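Local coordinates for protein 1,3,6,8-tetrahydroxynaphthalene synthase (Streptomyces coelicolor, PDB 1U0M) that catalyses the condensation of five malonyl-CoA units and the cyclisation of the resulting pentaketide to 1,3,6,8-tetrahydroxynaphthalene, a precursor of melanin, at residues V55-I60 with L306-N311. Residues are numbered along the deposited sequence; the frame is centred on the assembly and turned at random.
Sequences VRTRHI and LTEYGN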
loop_
_atom_site.group_PDB
_atom_site.type_symbol
_atom_site.label_atom_id
_atom_site.label_comp_id
_atom_site.label_asym_id
_atom_site.label_seq_id
_atom_site.Cartn_x
_atom_site.Cartn_y
_atom_site.Cartn_z
ATOM N N VAL A 55 -6.841 -0.262 -29.585
ATOM C CA VAL A 55 -5.892 -1.189 -28.977
ATOM C C VAL A 55 -5.780 -2.397 -29.903
ATOM O O VAL A 55 -6.660 -3.253 -29.929
ATOM C CB VAL A 55 -6.373 -1.641 -27.570
ATOM C CG1 VAL A 55 -5.573 -2.851 -27.094
ATOM C CG2 VAL A 55 -6.196 -0.496 -26.583
ATOM N N ARG A 56 -4.695 -2.465 -30.660
ATOM C CA ARG A 56 -4.507 -3.560 -31.602
ATOM C C ARG A 56 -4.013 -4.864 -30.968
ATOM O O ARG A 56 -4.420 -5.951 -31.387
ATOM C CB ARG A 56 -3.558 -3.134 -32.716
ATOM C CG ARG A 56 -2.099 -3.067 -32.310
ATOM C CD ARG A 56 -1.229 -3.620 -33.436
ATOM N NE ARG A 56 -1.609 -4.996 -33.781
ATOM C CZ ARG A 56 -1.105 -5.690 -34.801
ATOM N NH1 ARG A 56 -0.194 -5.142 -35.598
ATOM N NH2 ARG A 56 -1.508 -6.939 -35.017
ATOM N N THR A 57 -3.142 -4.762 -29.966
ATOM C CA THR A 57 -2.633 -5.955 -29.290
ATOM C C THR A 57 -2.458 -5.767 -27.794
ATOM O O THR A 57 -2.234 -4.661 -27.306
ATOM C CB THR A 57 -1.262 -6.403 -29.824
ATOM O OG1 THR A 57 -0.311 -5.351 -29.632
ATOM C CG2 THR A 57 -1.350 -6.757 -31.273
ATOM N N ARG A 58 -2.540 -6.879 -27.077
ATOM C CA ARG A 58 -2.364 -6.882 -25.638
ATOM C C ARG A 58 -1.612 -8.156 -25.301
ATOM O O ARG A 58 -1.639 -9.111 -26.078
ATOM C CB ARG A 58 -3.720 -6.882 -24.937
ATOM C CG ARG A 58 -4.571 -5.668 -25.222
ATOM C CD ARG A 58 -5.876 -5.742 -24.477
ATOM N NE ARG A 58 -6.715 -6.813 -24.994
ATOM C CZ ARG A 58 -7.721 -7.352 -24.317
ATOM N NH1 ARG A 58 -7.998 -6.915 -23.102
ATOM N NH2 ARG A 58 -8.447 -8.328 -24.854
ATOM N N HIS A 59 -0.925 -8.174 -24.164
ATOM C CA HIS A 59 -0.198 -9.370 -23.761
ATOM C C HIS A 59 -0.751 -9.879 -22.441
ATOM O O HIS A 59 -1.157 -9.092 -21.586
ATOM C CB HIS A 59 1.296 -9.091 -23.603
ATOM C CG HIS A 59 1.992 -8.776 -24.889
ATOM N ND1 HIS A 59 1.915 -7.542 -25.495
ATOM C CD2 HIS A 59 2.773 -9.540 -25.690
ATOM C CE1 HIS A 59 2.621 -7.556 -26.613
ATOM N NE2 HIS A 59 3.153 -8.757 -26.755
ATOM N N ILE A 60 -0.794 -11.196 -22.292
ATOM C CA ILE A 60 -1.280 -11.804 -21.061
ATOM C C ILE A 60 -0.287 -12.886 -20.613
ATOM O O ILE A 60 0.412 -13.478 -21.438
ATOM C CB ILE A 60 -2.687 -12.398 -21.262
ATOM C CG1 ILE A 60 -2.686 -13.365 -22.442
ATOM C CG2 ILE A 60 -3.693 -11.270 -21.495
ATOM C CD1 ILE A 60 -4.073 -13.884 -22.814
ATOM N N LEU A 306 -0.748 2.041 -25.061
ATOM C CA LEU A 306 -2.096 1.499 -25.096
ATOM C C LEU A 306 -2.387 0.757 -26.403
ATOM O O LEU A 306 -3.073 -0.267 -26.407
ATOM C CB LEU A 306 -3.107 2.632 -24.868
ATOM C CG LEU A 306 -2.823 3.576 -23.686
ATOM C CD1 LEU A 306 -3.907 4.648 -23.614
ATOM C CD2 LEU A 306 -2.768 2.800 -22.383
ATOM N N THR A 307 -1.844 1.271 -27.505
ATOM C CA THR A 307 -2.048 0.677 -28.821
ATOM C C THR A 307 -1.381 -0.686 -28.951
ATOM O O THR A 307 -1.933 -1.601 -29.579
ATOM C CB THR A 307 -1.508 1.611 -29.944
ATOM O OG1 THR A 307 -2.212 2.858 -29.908
ATOM C CG2 THR A 307 -1.716 0.987 -31.305
ATOM N N GLU A 308 -0.206 -0.819 -28.343
ATOM C CA GLU A 308 0.568 -2.056 -28.401
ATOM C C GLU A 308 0.451 -2.980 -27.177
ATOM O O GLU A 308 0.589 -4.198 -27.295
ATOM C CB GLU A 308 2.050 -1.721 -28.645
ATOM C CG GLU A 308 2.963 -2.931 -28.590
ATOM C CD GLU A 308 4.435 -2.610 -28.826
ATOM O OE1 GLU A 308 4.951 -1.625 -28.250
ATOM O OE2 GLU A 308 5.079 -3.372 -29.578
ATOM N N TYR A 309 0.192 -2.414 -26.007
ATOM C CA TYR A 309 0.110 -3.218 -24.795
ATOM C C TYR A 309 -1.273 -3.189 -24.163
ATOM O O TYR A 309 -1.660 -4.107 -23.440
ATOM C CB TYR A 309 1.148 -2.716 -23.777
ATOM C CG TYR A 309 2.595 -2.880 -24.210
ATOM C CD1 TYR A 309 3.613 -2.138 -23.607
ATOM C CD2 TYR A 309 2.949 -3.792 -25.204
ATOM C CE1 TYR A 309 4.950 -2.303 -23.984
ATOM C CE2 TYR A 309 4.276 -3.969 -25.589
ATOM C CZ TYR A 309 5.271 -3.223 -24.976
ATOM O OH TYR A 309 6.583 -3.405 -25.350
ATOM N N GLY A 310 -2.020 -2.133 -24.446
ATOM C CA GLY A 310 -3.335 -1.994 -23.862
ATOM C C GLY A 310 -3.127 -1.241 -22.572
ATOM O O GLY A 310 -2.065 -0.662 -22.352
ATOM N N ASN A 311 -4.129 -1.236 -21.708
ATOM C CA ASN A 311 -3.983 -0.544 -20.446
ATOM C C ASN A 311 -3.333 -1.487 -19.449
ATOM O O ASN A 311 -3.962 -2.433 -18.966
ATOM C CB ASN A 311 -5.335 -0.103 -19.913
ATOM C CG ASN A 311 -5.203 0.866 -18.783
ATOM O OD1 ASN A 311 -4.275 0.759 -17.963
ATOM N ND2 ASN A 311 -6.124 1.825 -18.712
HETATM O O HOH W 1 0.163 -5.756 -22.658
#
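Arg56 and Thr57, at the start of strand 57-60, bind the carbonyl oxygens of Thr307 and Glu308 at the C-terminal end of helix 300-308, joining the two halves of this thiolase-fold chain. Strand 57-60 pairs with strand 22-25 in the N-terminal half, and the helix belongs to the C-terminal half. The hydroxyl of Thr57 donates to Glu308 O, with OG1 to O at 2.8 Å. OG1 sits between the backbone N and the carbonyl carbon (chi1 60°), which turns it to the helix end. It meets the acceptor tilted 30° from the carbonyl plane. Thr307 O receives two weak backbone bonds, from Arg56 N and Thr57 N. The CG of Arg56 also rests on this oxygen.

Val55 lies alongside the last helical turn. Its CG2 is 3.1 Å from Leu306 O, and its CG1 faces Gly310 CA. Gly310 leaves the helix with positive phi; with no side chain on its CA, it lets Arg58 CG and Val55 CG1 lie close. The aliphatic part of Arg58 also passes Tyr309 O. Its guanidinium leads away, and NH1 bonds to the carbonyls of Asn193 and Phe196.

The rings of His59 and Tyr309 meet obliquely, with planes at 77° and centroids 5.7 Å apart. His59 ND1 comes within 3.9 Å of Tyr309 CD2, while Glu308 O lies near the imidazole plane. His59 ND1 is buried here and has no polar partner in the model. Tyr309 also makes a cation-pi contact with Arg323, which forms a salt bridge with Glu308. A water completes the join: it accepts from His59 N at 3.0 Å and donates to Tyr309 O at 2.6 Å.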